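Local coordinates for cytochrome c2 (Rhodobacter capsulatus, PDB 1C2R), which carries electrons on a covalently bound heme c, serving as donor to the oxidized bacteriochlorophyll in bacterial photophosphorylation, at residues 76-81 with 97-102; 7-12 with 105-110; 39-44 with 67-72. One frame throughout, in Å; residues are numbered along the deposited sequence.

Contact 1 of 3, residues 76-81 with 97-102; sequences VKDPGA and AFKLAK. With HEC (heme c), chain C.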
# COMPACT_ATOMS: atom_id res chain seq x y z
N VAL A 76 -1.69 4.20 5.43
CA VAL A 76 -1.95 3.00 6.18
C VAL A 76 -2.74 3.18 7.49
O VAL A 76 -3.58 2.36 7.83
CB VAL A 76 -0.71 2.10 6.19
CG1 VAL A 76 -0.56 1.27 7.46
CG2 VAL A 76 -0.79 1.17 5.00
N LYS A 77 -2.48 4.29 8.18
CA LYS A 77 -3.14 4.64 9.43
C LYS A 77 -4.64 4.97 9.23
O LYS A 77 -5.45 4.68 10.10
CB LYS A 77 -2.46 5.86 10.03
CG LYS A 77 -1.15 5.58 10.77
CD LYS A 77 -0.48 6.88 11.24
CE LYS A 77 1.05 6.81 11.46
NZ LYS A 77 1.83 7.90 10.81
N ASP A 78 -4.98 5.60 8.09
CA ASP A 78 -6.35 6.00 7.71
C ASP A 78 -6.38 6.28 6.22
O ASP A 78 -6.19 7.40 5.74
CB ASP A 78 -6.90 7.20 8.53
CG ASP A 78 -8.40 7.46 8.44
OD1 ASP A 78 -9.04 7.92 9.37
OD2 ASP A 78 -8.93 7.17 7.27
N PRO A 79 -6.61 5.24 5.49
CA PRO A 79 -6.63 5.34 4.07
C PRO A 79 -7.57 6.35 3.47
O PRO A 79 -7.21 7.11 2.56
CB PRO A 79 -6.98 3.94 3.58
CG PRO A 79 -6.66 2.98 4.72
CD PRO A 79 -6.44 3.83 5.96
N GLY A 80 -8.77 6.34 3.96
CA GLY A 80 -9.76 7.24 3.45
C GLY A 80 -9.46 8.69 3.73
O GLY A 80 -9.79 9.59 2.95
N ALA A 81 -8.86 8.95 4.84
CA ALA A 81 -8.59 10.31 5.10
C ALA A 81 -7.46 10.71 4.26
O ALA A 81 -7.33 11.85 3.81
CB ALA A 81 -8.19 10.49 6.53
N ALA A 97 -10.28 -1.57 3.54
CA ALA A 97 -11.02 -1.56 4.79
C ALA A 97 -10.26 -1.91 6.06
O ALA A 97 -10.67 -2.82 6.79
CB ALA A 97 -12.25 -2.43 4.65
N PHE A 98 -9.19 -1.17 6.33
CA PHE A 98 -8.39 -1.40 7.50
C PHE A 98 -7.59 -0.18 7.83
O PHE A 98 -7.11 0.52 6.94
CB PHE A 98 -7.47 -2.59 7.26
CG PHE A 98 -6.55 -2.90 8.40
CD1 PHE A 98 -7.01 -3.51 9.55
CD2 PHE A 98 -5.19 -2.60 8.29
CE1 PHE A 98 -6.13 -3.81 10.59
CE2 PHE A 98 -4.29 -2.88 9.31
CZ PHE A 98 -4.77 -3.49 10.47
N LYS A 99 -7.45 0.09 9.09
CA LYS A 99 -6.69 1.21 9.51
C LYS A 99 -5.69 0.61 10.45
O LYS A 99 -6.06 -0.12 11.35
CB LYS A 99 -7.55 2.28 10.16
CG LYS A 99 -8.67 2.75 9.25
CD LYS A 99 -9.70 3.60 10.01
CE LYS A 99 -10.14 4.89 9.30
NZ LYS A 99 -11.34 5.52 9.90
N LEU A 100 -4.44 0.86 10.25
CA LEU A 100 -3.48 0.27 11.14
C LEU A 100 -3.25 1.24 12.26
O LEU A 100 -3.14 2.43 12.01
CB LEU A 100 -2.19 0.08 10.34
CG LEU A 100 -0.98 -0.24 11.18
CD1 LEU A 100 -0.93 -1.74 11.43
CD2 LEU A 100 0.29 0.24 10.49
N ALA A 101 -3.17 0.80 13.48
CA ALA A 101 -2.96 1.76 14.53
C ALA A 101 -1.57 2.34 14.71
O ALA A 101 -1.40 3.54 14.88
CB ALA A 101 -3.35 1.11 15.82
N LYS A 102 -0.58 1.47 14.71
CA LYS A 102 0.80 1.82 14.94
C LYS A 102 1.61 0.89 14.08
O LYS A 102 1.29 -0.29 14.00
CB LYS A 102 0.96 1.40 16.44
CG LYS A 102 2.34 1.37 17.13
CD LYS A 102 2.56 0.21 18.18
CE LYS A 102 3.08 -1.15 17.61
NZ LYS A 102 4.31 -1.71 18.25
FE HEC C . -4.03 -2.55 1.68
CHA HEC C . -4.41 -0.96 -1.19
CHB HEC C . -1.01 -1.07 2.07
CHC HEC C . -3.63 -4.15 4.59
CHD HEC C . -6.95 -4.02 1.30
NA HEC C . -2.96 -1.29 0.67
C1A HEC C . -3.31 -0.72 -0.51
C2A HEC C . -2.26 0.17 -0.97
C3A HEC C . -1.28 0.16 -0.08
C4A HEC C . -1.70 -0.74 0.94
CMA HEC C . 0.01 0.93 -0.11
CAA HEC C . -2.32 0.96 -2.25
CBA HEC C . -1.79 0.10 -3.39
CGA HEC C . -1.58 0.74 -4.78
O1A HEC C . -1.78 1.93 -4.81
O2A HEC C . -1.21 0.13 -5.74
NB HEC C . -2.65 -2.61 3.04
C1B HEC C . -1.46 -1.93 3.00
C2B HEC C . -0.72 -2.27 4.17
C3B HEC C . -1.47 -3.12 4.82
C4B HEC C . -2.66 -3.33 4.14
CMB HEC C . 0.66 -1.68 4.52
CAB HEC C . -1.17 -3.70 6.11
CBB HEC C . -0.85 -2.93 7.32
NC HEC C . -5.05 -3.81 2.75
C1C HEC C . -4.78 -4.41 3.97
C2C HEC C . -5.81 -5.29 4.43
C3C HEC C . -6.73 -5.24 3.49
C4C HEC C . -6.28 -4.32 2.45
CMC HEC C . -5.78 -6.09 5.73
CAC HEC C . -8.03 -5.97 3.45
CBC HEC C . -9.15 -5.87 4.45
ND HEC C . -5.42 -2.47 0.29
C1D HEC C . -6.58 -3.20 0.29
C2D HEC C . -7.33 -2.86 -0.94
C3D HEC C . -6.58 -2.03 -1.62
C4D HEC C . -5.42 -1.79 -0.84
CMD HEC C . -8.68 -3.40 -1.34
CAD HEC C . -6.95 -1.36 -2.90
CBD HEC C . -7.41 0.07 -2.50
CGD HEC C . -8.56 0.70 -3.23
O1D HEC C . -9.22 1.62 -2.81
O2D HEC C . -8.78 0.22 -4.36

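Contact 2 of 3, residues 7-12 with 105-110; sequences EKEFNK and EDVAAY. With HEC (heme c), chain C.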
# COMPACT_ATOMS: atom_id res chain seq x y z
N GLU A 7 8.54 -6.25 8.82
CA GLU A 7 8.21 -7.56 8.34
C GLU A 7 7.23 -8.32 9.24
O GLU A 7 6.43 -9.13 8.79
CB GLU A 7 9.51 -8.39 8.26
CG GLU A 7 9.27 -9.86 7.90
CD GLU A 7 10.50 -10.58 7.43
OE1 GLU A 7 10.47 -11.62 6.81
OE2 GLU A 7 11.61 -9.94 7.72
N LYS A 8 7.41 -8.12 10.53
CA LYS A 8 6.68 -8.75 11.61
C LYS A 8 5.24 -8.28 11.75
O LYS A 8 4.33 -9.03 12.13
CB LYS A 8 7.39 -8.31 12.86
CG LYS A 8 8.27 -9.39 13.43
CD LYS A 8 9.46 -8.82 14.17
CE LYS A 8 10.44 -9.87 14.63
NZ LYS A 8 11.70 -9.29 15.14
N GLU A 9 5.13 -6.98 11.43
CA GLU A 9 3.96 -6.09 11.42
C GLU A 9 3.09 -6.32 10.16
O GLU A 9 1.90 -6.03 10.15
CB GLU A 9 4.44 -4.59 11.42
CG GLU A 9 5.07 -4.03 12.73
CD GLU A 9 4.15 -4.08 13.93
OE1 GLU A 9 2.99 -4.48 13.87
OE2 GLU A 9 4.73 -3.70 15.03
N PHE A 10 3.74 -6.85 9.10
CA PHE A 10 3.09 -7.16 7.82
C PHE A 10 1.98 -8.19 8.04
O PHE A 10 1.18 -8.52 7.16
CB PHE A 10 4.12 -7.56 6.74
CG PHE A 10 3.52 -7.47 5.35
CD1 PHE A 10 3.39 -6.27 4.65
CD2 PHE A 10 3.04 -8.62 4.72
CE1 PHE A 10 2.81 -6.25 3.37
CE2 PHE A 10 2.46 -8.63 3.45
CZ PHE A 10 2.34 -7.42 2.77
N ASN A 11 1.95 -8.67 9.29
CA ASN A 11 0.96 -9.64 9.70
C ASN A 11 -0.46 -9.11 9.57
O ASN A 11 -1.39 -9.89 9.42
CB ASN A 11 1.26 -10.44 11.00
CG ASN A 11 1.35 -9.67 12.32
OD1 ASN A 11 1.74 -10.24 13.35
ND2 ASN A 11 0.99 -8.39 12.30
N LYS A 12 -0.64 -7.79 9.62
CA LYS A 12 -1.95 -7.17 9.50
C LYS A 12 -2.29 -6.98 8.02
O LYS A 12 -3.42 -6.70 7.65
CB LYS A 12 -1.94 -5.87 10.27
CG LYS A 12 -1.85 -6.19 11.75
CD LYS A 12 -1.14 -5.17 12.63
CE LYS A 12 0.33 -5.49 12.91
NZ LYS A 12 0.54 -6.51 13.95
N GLU A 105 5.51 3.27 9.48
CA GLU A 105 6.84 3.54 9.03
C GLU A 105 7.74 2.34 8.91
O GLU A 105 8.65 2.27 8.08
CB GLU A 105 7.38 4.36 10.13
CG GLU A 105 7.91 5.67 9.68
CD GLU A 105 8.27 6.40 10.91
OE1 GLU A 105 8.06 5.96 12.04
OE2 GLU A 105 8.86 7.54 10.68
N ASP A 106 7.47 1.42 9.80
CA ASP A 106 8.19 0.19 9.88
C ASP A 106 7.76 -0.69 8.74
O ASP A 106 8.58 -1.26 8.03
CB ASP A 106 7.87 -0.51 11.20
CG ASP A 106 8.41 0.21 12.39
OD1 ASP A 106 8.10 -0.10 13.52
OD2 ASP A 106 9.24 1.18 12.09
N VAL A 107 6.44 -0.79 8.58
CA VAL A 107 5.90 -1.58 7.50
C VAL A 107 6.34 -0.94 6.18
O VAL A 107 6.66 -1.62 5.21
CB VAL A 107 4.39 -1.74 7.64
CG1 VAL A 107 3.78 -2.19 6.31
CG2 VAL A 107 4.12 -2.80 8.70
N ALA A 108 6.37 0.42 6.18
CA ALA A 108 6.77 1.22 5.03
C ALA A 108 8.20 0.88 4.66
O ALA A 108 8.51 0.61 3.50
CB ALA A 108 6.56 2.72 5.24
N ALA A 109 9.07 0.87 5.66
CA ALA A 109 10.47 0.54 5.44
C ALA A 109 10.64 -0.89 4.94
O ALA A 109 11.45 -1.16 4.07
CB ALA A 109 11.29 0.75 6.69
N TYR A 110 9.90 -1.80 5.50
CA TYR A 110 9.98 -3.17 5.11
C TYR A 110 9.69 -3.30 3.62
O TYR A 110 10.42 -3.88 2.80
CB TYR A 110 8.91 -3.86 5.92
CG TYR A 110 8.66 -5.23 5.43
CD1 TYR A 110 9.72 -6.12 5.29
CD2 TYR A 110 7.38 -5.65 5.11
CE1 TYR A 110 9.50 -7.42 4.83
CE2 TYR A 110 7.14 -6.95 4.65
CZ TYR A 110 8.21 -7.83 4.51
OH TYR A 110 7.98 -9.11 4.06
FE HEC C . -4.03 -2.55 1.68
CHA HEC C . -4.41 -0.96 -1.19
CHB HEC C . -1.01 -1.07 2.07
CHC HEC C . -3.63 -4.15 4.59
CHD HEC C . -6.95 -4.02 1.30
NA HEC C . -2.96 -1.29 0.67
C1A HEC C . -3.31 -0.72 -0.51
C2A HEC C . -2.26 0.17 -0.97
C3A HEC C . -1.28 0.16 -0.08
C4A HEC C . -1.70 -0.74 0.94
CMA HEC C . 0.01 0.93 -0.11
CAA HEC C . -2.32 0.96 -2.25
CBA HEC C . -1.79 0.10 -3.39
CGA HEC C . -1.58 0.74 -4.78
O1A HEC C . -1.78 1.93 -4.81
O2A HEC C . -1.21 0.13 -5.74
NB HEC C . -2.65 -2.61 3.04
C1B HEC C . -1.46 -1.93 3.00
C2B HEC C . -0.72 -2.27 4.17
C3B HEC C . -1.47 -3.12 4.82
C4B HEC C . -2.66 -3.33 4.14
CMB HEC C . 0.66 -1.68 4.52
CAB HEC C . -1.17 -3.70 6.11
CBB HEC C . -0.85 -2.93 7.32
NC HEC C . -5.05 -3.81 2.75
C1C HEC C . -4.78 -4.41 3.97
C2C HEC C . -5.81 -5.29 4.43
C3C HEC C . -6.73 -5.24 3.49
C4C HEC C . -6.28 -4.32 2.45
CMC HEC C . -5.78 -6.09 5.73
CAC HEC C . -8.03 -5.97 3.45
CBC HEC C . -9.15 -5.87 4.45
ND HEC C . -5.42 -2.47 0.29
C1D HEC C . -6.58 -3.20 0.29
C2D HEC C . -7.33 -2.86 -0.94
C3D HEC C . -6.58 -2.03 -1.62
C4D HEC C . -5.42 -1.79 -0.84
CMD HEC C . -8.68 -3.40 -1.34
CAD HEC C . -6.95 -1.36 -2.90
CBD HEC C . -7.41 0.07 -2.50
CGD HEC C . -8.56 0.70 -3.23
O1D HEC C . -9.22 1.62 -2.81
O2D HEC C . -8.78 0.22 -4.36
O HOH W 1 6.65 -11.19 6.29

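Contact 3 of 3, residues 39-44 with 67-72; sequences GVVGRT and WTEEDI. With HEC (heme c), chain C.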
# COMPACT_ATOMS: atom_id res chain seq x y z
N GLY A 39 7.28 -3.91 -4.76
CA GLY A 39 7.53 -2.68 -5.58
C GLY A 39 6.55 -1.48 -5.52
O GLY A 39 6.61 -0.60 -6.38
N VAL A 40 5.69 -1.44 -4.53
CA VAL A 40 4.74 -0.37 -4.38
C VAL A 40 5.40 0.99 -4.15
O VAL A 40 4.89 2.03 -4.58
CB VAL A 40 3.75 -0.78 -3.31
CG1 VAL A 40 4.43 -0.90 -1.96
CG2 VAL A 40 2.57 0.17 -3.25
N VAL A 41 6.54 0.97 -3.47
CA VAL A 41 7.25 2.20 -3.21
C VAL A 41 7.85 2.72 -4.51
O VAL A 41 8.80 2.15 -5.04
CB VAL A 41 8.36 2.04 -2.16
CG1 VAL A 41 8.95 3.41 -1.84
CG2 VAL A 41 7.82 1.40 -0.89
N GLY A 42 7.32 3.79 -5.03
CA GLY A 42 7.88 4.29 -6.25
C GLY A 42 6.92 4.11 -7.37
O GLY A 42 7.09 4.65 -8.46
N ARG A 43 5.91 3.37 -7.08
CA ARG A 43 4.90 3.10 -8.04
C ARG A 43 3.75 4.09 -8.00
O ARG A 43 3.30 4.50 -6.93
CB ARG A 43 4.40 1.72 -7.71
CG ARG A 43 3.38 1.17 -8.68
CD ARG A 43 3.13 -0.33 -8.51
NE ARG A 43 2.01 -0.66 -7.62
CZ ARG A 43 2.00 -1.76 -6.86
NH1 ARG A 43 3.01 -2.62 -6.87
NH2 ARG A 43 0.96 -2.00 -6.07
N THR A 44 3.26 4.45 -9.17
CA THR A 44 2.14 5.35 -9.27
C THR A 44 0.95 4.63 -8.67
O THR A 44 0.68 3.48 -8.99
CB THR A 44 1.84 5.60 -10.74
OG1 THR A 44 2.97 6.18 -11.36
CG2 THR A 44 0.63 6.50 -10.89
N TRP A 67 3.89 6.32 -4.73
CA TRP A 67 4.06 6.15 -3.33
C TRP A 67 5.46 6.25 -2.80
O TRP A 67 6.43 5.89 -3.45
CB TRP A 67 3.64 4.77 -2.97
CG TRP A 67 2.19 4.55 -3.02
CD1 TRP A 67 1.56 3.78 -3.91
CD2 TRP A 67 1.20 5.06 -2.13
NE1 TRP A 67 0.22 3.77 -3.66
CE2 TRP A 67 -0.04 4.54 -2.56
CE3 TRP A 67 1.22 5.88 -1.03
CZ2 TRP A 67 -1.25 4.83 -1.93
CZ3 TRP A 67 0.02 6.17 -0.39
CH2 TRP A 67 -1.20 5.65 -0.84
N THR A 68 5.55 6.73 -1.55
CA THR A 68 6.80 6.87 -0.82
C THR A 68 6.65 6.19 0.48
O THR A 68 5.54 5.84 0.90
CB THR A 68 7.22 8.30 -0.54
OG1 THR A 68 6.29 8.91 0.34
CG2 THR A 68 7.32 9.08 -1.84
N GLU A 69 7.75 5.99 1.15
CA GLU A 69 7.55 5.34 2.39
C GLU A 69 6.76 6.18 3.30
O GLU A 69 5.98 5.69 4.10
CB GLU A 69 8.80 4.96 3.14
CG GLU A 69 9.79 4.20 2.30
CD GLU A 69 10.97 3.87 3.12
OE1 GLU A 69 11.03 4.03 4.33
OE2 GLU A 69 11.94 3.37 2.40
N GLU A 70 6.98 7.45 3.20
CA GLU A 70 6.31 8.36 4.05
C GLU A 70 4.80 8.37 3.86
O GLU A 70 4.05 8.32 4.83
CB GLU A 70 6.93 9.73 3.81
CG GLU A 70 6.68 10.75 4.93
CD GLU A 70 5.53 11.70 4.64
OE1 GLU A 70 5.45 12.38 3.63
OE2 GLU A 70 4.60 11.66 5.56
N ASP A 71 4.36 8.44 2.64
CA ASP A 71 2.95 8.44 2.42
C ASP A 71 2.38 7.09 2.73
O ASP A 71 1.29 6.94 3.29
CB ASP A 71 2.66 8.78 0.97
CG ASP A 71 3.53 9.87 0.42
OD1 ASP A 71 4.28 9.70 -0.53
OD2 ASP A 71 3.27 11.03 0.96
N ILE A 72 3.12 6.06 2.36
CA ILE A 72 2.61 4.77 2.66
C ILE A 72 2.28 4.68 4.15
O ILE A 72 1.18 4.30 4.53
CB ILE A 72 3.54 3.66 2.28
CG1 ILE A 72 3.43 3.47 0.78
CG2 ILE A 72 3.06 2.39 2.98
CD1 ILE A 72 4.65 2.80 0.18
FE HEC C . -4.03 -2.55 1.68
CHA HEC C . -4.41 -0.96 -1.19
CHB HEC C . -1.01 -1.07 2.07
CHC HEC C . -3.63 -4.15 4.59
CHD HEC C . -6.95 -4.02 1.30
NA HEC C . -2.96 -1.29 0.67
C1A HEC C . -3.31 -0.72 -0.51
C2A HEC C . -2.26 0.17 -0.97
C3A HEC C . -1.28 0.16 -0.08
C4A HEC C . -1.70 -0.74 0.94
CMA HEC C . 0.01 0.93 -0.11
CAA HEC C . -2.32 0.96 -2.25
CBA HEC C . -1.79 0.10 -3.39
CGA HEC C . -1.58 0.74 -4.78
O1A HEC C . -1.78 1.93 -4.81
O2A HEC C . -1.21 0.13 -5.74
NB HEC C . -2.65 -2.61 3.04
C1B HEC C . -1.46 -1.93 3.00
C2B HEC C . -0.72 -2.27 4.17
C3B HEC C . -1.47 -3.12 4.82
C4B HEC C . -2.66 -3.33 4.14
CMB HEC C . 0.66 -1.68 4.52
CAB HEC C . -1.17 -3.70 6.11
CBB HEC C . -0.85 -2.93 7.32
NC HEC C . -5.05 -3.81 2.75
C1C HEC C . -4.78 -4.41 3.97
C2C HEC C . -5.81 -5.29 4.43
C3C HEC C . -6.73 -5.24 3.49
C4C HEC C . -6.28 -4.32 2.45
CMC HEC C . -5.78 -6.09 5.73
CAC HEC C . -8.03 -5.97 3.45
CBC HEC C . -9.15 -5.87 4.45
ND HEC C . -5.42 -2.47 0.29
C1D HEC C . -6.58 -3.20 0.29
C2D HEC C . -7.33 -2.86 -0.94
C3D HEC C . -6.58 -2.03 -1.62
C4D HEC C . -5.42 -1.79 -0.84
CMD HEC C . -8.68 -3.40 -1.34
CAD HEC C . -6.95 -1.36 -2.90
CBD HEC C . -7.41 0.07 -2.50
CGD HEC C . -8.56 0.70 -3.23
O1D HEC C . -9.22 1.62 -2.81
O2D HEC C . -8.78 0.22 -4.36

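Contact 1 of 3, residues 76-81 with 97-102
Lys99 runs along the junction of two helices, past Lys77, Pro79 and Asp78 in turn. Its CB lies 3.2 Å from Lys77 O; CG then crosses Pro79, 4.1 Å from Pro79 CD. The chain bends at chi3 (135°), which brings its end alongside the Asp78 carboxylate: CE is 3.2 Å from Asp78 CG, and NZ forms a salt bridge of 3.4 Å with Asp78 OD1. The other carboxylate oxygen, OD2, caps the following helix by accepting Ala81 N from above the carboxylate plane, so Asp78 is at once the N-cap of that helix and the partner of a lysine. On the heme side, Leu100 N donates almost straight (171°) to Val76 O, and Lys77 CA adds a CA-H...O contact to Leu100 O. Val76 divides its two methyls: CG1 crosses Leu100 at CD2 (3.3 Å), while CG2 reaches the heme methyl CMB (3.2 Å). The Phe98 ring also approaches the heme, its CE2 nearing CBB, the terminal carbon of a former vinyl arm. The loop 97-102, which follows the axial ligand Met96, thus lies against the end of helix 69-77 and the start of helix 79-87, with Lys12 touching Phe98 and Leu100 from the N-terminal part of the chain.

Contact 2 of 3, residues 7-12 with 105-110
Glu7 and Tyr110 bring the N- and C-terminal helices close, 5.7 Å from CA to CA, and Phe10 and Val107 follow with their CA atoms 6.3 Å apart. Tyr110 carries the contact. With its CG anti to the backbone N (chi1 168°), the ring reaches across to Glu7, whose CA sits over the centre of one face, 3.5 Å from the centroid and only 4° off the normal, a CH-pi contact. Glu7 CB lies 3.6 Å from Tyr110 CE1, and CG continues past it toward the phenol end. At the other side of the ring, the edge at CE2 turns toward the face of Phe10 in an offset edge-to-face pair, the centroids 5.7 Å apart and the planes at 62°. Of the Val107 methyls, CG2 meets Glu9 CB at 3.3 Å, while CG1 lies at the edge of the Phe10 ring and 3.6 Å from the heme methyl CMB. A water donates to Glu7 O and makes a weak bond with Tyr110 OH. Without the ring, as with an alanine at this place, Glu7 CA and the Phe10 face would probably lose their aromatic partner, and a gap would open between the two segments. Within 7-12 itself, Glu9 OE1 forms a salt bridge with Lys12 NZ. The helix pairing, a hallmark of the cytochrome c family, therefore rests here on aromatic and aliphatic packing, with polar groups set around its margin and direct hydrogen bonds between the segments absent.

Contact 3 of 3, residues 39-44 with 67-72
Trp67 and Arg43 meet through their backbones and grip the same heme propionate with their side chains. Trp67 N donates to Arg43 O (2.9 Å) from above the carbonyl plane, and Gly42 N returns a shorter but more bent bond to Trp67 O (2.8 Å). On the heme side the packing is close and directional. The indole NE1 points edge-on at propionate O1A (3.0 Å, 164°), whereas Arg43 NH2 takes O2A in the guanidinium plane (3.1 Å, 170°). Each carboxylate oxygen thus has its own donor, which would probably stabilise the propionate as an anion and fix its rotation. A bend at chi3 (93°) turns the otherwise extended arginine chain to the propionate, and Val40 CA lies over one guanidinium face. NH2 has a second acceptor in Asn36 O. Between these donors Val40 CG2 crosses the indole at CD1 (3.8 Å), and Val40 O rests 3.4 Å from Trp67 CB. Val41 CG2 belongs to this close-packed part as well, meeting buried Ile72 at CD1 (3.6 Å), nearly at right angles.

Toward the surface the contact thins. Val41 CG1 comes no nearer to Glu69 than 4.1 Å, at its N. Exposed Gly42 completes the type II turn from Val40 to Arg43, where a side chain would be jammed against the preceding carbonyl. Thr68, the N-cap, turns from this loop and accepts Asp71 N through OG1. The turn therefore lies against the first residues of helix 69-77, while helix 104-113 adjoins both partners, Leu111 touching Val40 and Ala108, Ala109 and Ala112 touching Glu69.

From the N terminus, helix 3-9 and the short segment after it make the first half of contact 2, whose partner, helix 104-113, comes 92 residues later; the loop it closes encloses nearly the whole chain. Nested within it are contacts 3 and 1, in series: contact 3 joins the turn at 39-44 to the start of helix 69-77 and closes before contact 1 begins at the end of that same helix. Contact 1 then spans helix 79-87 and returns in the loop before helix 104-113. None cross. Contact 2 touches both, through Lys12 on the loop of contact 1 and through Ala108 on Glu69 and Ile72. All three contacts reach the heme.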